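Local coordinates for surface glycoprotein (Trypanosoma brucei, PDB 5KLH) that is an insect-stage transmembrane surface antigen whose bilobed ectodomain, the part described here, is a putative sensor, at residues L73-N78 against S156-V161. Numbering follows the deposited sequence.
Sequences LVVKVN and SKLYLV
On the inner face of a closed, barrel-like ring of strands in one lobe of the ectodomain, Val75 and Val77 on one strand meet Leu158 and Leu160 on another, as part of a buried apolar core. Strand 85-100 lies between the two and pairs antiparallel with each. Their axes, 10.9 Å apart at closest and at 40° to each other, are spaced as strands with a third between them, and the side chains meet over that middle strand's inward face, where Leu158 also touches Ser89 and Leu160 touches Arg87. Val75 turns CG2 to CD2 of Leu158 at 3.6 Å; the two side chains point in opposite senses and touch only through these end methyls. Two residues on, CD1 of Leu160 reaches CG2 of Val77 at 3.7 Å and, more loosely, CG1 of Val75 at 4.3 Å. Leu158 has CG anti to the backbone N (chi1 178°) and Leu160 anti to the carbonyl carbon (chi1 -55°), yet each brings a delta methyl to a valine CG2. Short beta-branched valines suit the extended backbone of 73-78; the longer leucines, with one more carbon before the branch, supply the reach. Phe33 packs on both valines and Leu202 on Leu160, whereas Lys76 points away and is exposed. The direct contact thus rests on van der Waals packing and exclusion of water, while hydrogen bonding between these strands passes through strand 85-100.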
# COMPACT_ATOMS: atom_id res chain seq x y z
N LEU A 73 0.22 6.36 15.25
CA LEU A 73 -1.09 5.86 15.60
C LEU A 73 -0.90 4.42 16.06
O LEU A 73 -0.13 3.68 15.44
CB LEU A 73 -2.04 5.91 14.40
CG LEU A 73 -3.46 5.38 14.57
CD1 LEU A 73 -4.34 6.41 15.29
CD2 LEU A 73 -4.04 5.07 13.21
N VAL A 74 -1.56 4.06 17.15
CA VAL A 74 -1.48 2.72 17.71
C VAL A 74 -2.79 2.00 17.48
O VAL A 74 -3.81 2.35 18.08
CB VAL A 74 -1.15 2.76 19.22
CG1 VAL A 74 -1.05 1.34 19.77
CG2 VAL A 74 0.15 3.51 19.46
N VAL A 75 -2.77 0.99 16.63
CA VAL A 75 -3.98 0.25 16.29
C VAL A 75 -3.90 -1.14 16.90
O VAL A 75 -3.09 -1.96 16.48
CB VAL A 75 -4.18 0.17 14.77
CG1 VAL A 75 -5.47 -0.56 14.43
CG2 VAL A 75 -4.20 1.58 14.18
N LYS A 76 -4.72 -1.39 17.92
CA LYS A 76 -4.78 -2.70 18.54
C LYS A 76 -5.90 -3.52 17.93
O LYS A 76 -7.08 -3.22 18.11
CB LYS A 76 -4.95 -2.55 20.05
CG LYS A 76 -3.86 -1.67 20.64
CD LYS A 76 -3.86 -1.63 22.16
CE LYS A 76 -2.72 -0.75 22.66
NZ LYS A 76 -2.56 -0.77 24.14
N VAL A 77 -5.51 -4.54 17.17
CA VAL A 77 -6.47 -5.33 16.42
C VAL A 77 -6.96 -6.47 17.31
O VAL A 77 -6.17 -7.31 17.73
CB VAL A 77 -5.82 -5.88 15.14
CG1 VAL A 77 -6.82 -6.67 14.32
CG2 VAL A 77 -5.20 -4.74 14.35
N ASN A 78 -8.24 -6.44 17.63
CA ASN A 78 -8.85 -7.48 18.46
C ASN A 78 -10.10 -8.02 17.77
O ASN A 78 -11.24 -7.69 18.13
CB ASN A 78 -9.17 -6.94 19.86
CG ASN A 78 -9.50 -8.04 20.85
OD1 ASN A 78 -9.49 -9.23 20.50
ND2 ASN A 78 -9.80 -7.66 22.08
N SER A 156 -4.55 8.41 6.59
CA SER A 156 -6.00 8.57 6.56
C SER A 156 -6.70 7.21 6.56
O SER A 156 -7.76 7.06 7.15
CB SER A 156 -6.41 9.36 5.33
OG SER A 156 -7.82 9.48 5.27
N LYS A 157 -6.10 6.26 5.86
CA LYS A 157 -6.67 4.92 5.74
C LYS A 157 -5.53 3.92 5.93
O LYS A 157 -4.56 3.95 5.19
CB LYS A 157 -7.35 4.74 4.37
CG LYS A 157 -8.23 3.50 4.28
CD LYS A 157 -9.15 3.54 3.05
CE LYS A 157 -9.94 4.84 2.97
NZ LYS A 157 -10.81 4.90 1.76
N LEU A 158 -5.66 3.05 6.93
CA LEU A 158 -4.64 2.07 7.23
C LEU A 158 -5.16 0.71 6.81
O LEU A 158 -6.23 0.31 7.27
CB LEU A 158 -4.30 2.10 8.72
CG LEU A 158 -3.28 1.07 9.19
CD1 LEU A 158 -1.91 1.46 8.71
CD2 LEU A 158 -3.31 0.95 10.70
N TYR A 159 -4.44 0.03 5.92
CA TYR A 159 -4.84 -1.30 5.44
C TYR A 159 -4.02 -2.39 6.09
O TYR A 159 -2.79 -2.37 5.99
CB TYR A 159 -4.66 -1.40 3.92
CG TYR A 159 -5.42 -0.39 3.11
CD1 TYR A 159 -4.97 0.92 2.99
CD2 TYR A 159 -6.56 -0.75 2.41
CE1 TYR A 159 -5.65 1.85 2.22
CE2 TYR A 159 -7.24 0.16 1.63
CZ TYR A 159 -6.78 1.46 1.55
OH TYR A 159 -7.45 2.38 0.77
N LEU A 160 -4.68 -3.36 6.72
CA LEU A 160 -3.97 -4.44 7.40
C LEU A 160 -4.38 -5.76 6.78
O LEU A 160 -5.47 -5.85 6.21
CB LEU A 160 -4.28 -4.43 8.90
CG LEU A 160 -4.00 -3.12 9.62
CD1 LEU A 160 -4.48 -3.15 11.08
CD2 LEU A 160 -2.51 -2.84 9.59
N VAL A 161 -3.52 -6.76 6.87
CA VAL A 161 -3.80 -8.07 6.27
C VAL A 161 -3.56 -9.22 7.23
O VAL A 161 -2.53 -9.28 7.92
CB VAL A 161 -2.96 -8.27 4.98
CG1 VAL A 161 -3.35 -9.55 4.26
CG2 VAL A 161 -3.12 -7.10 4.03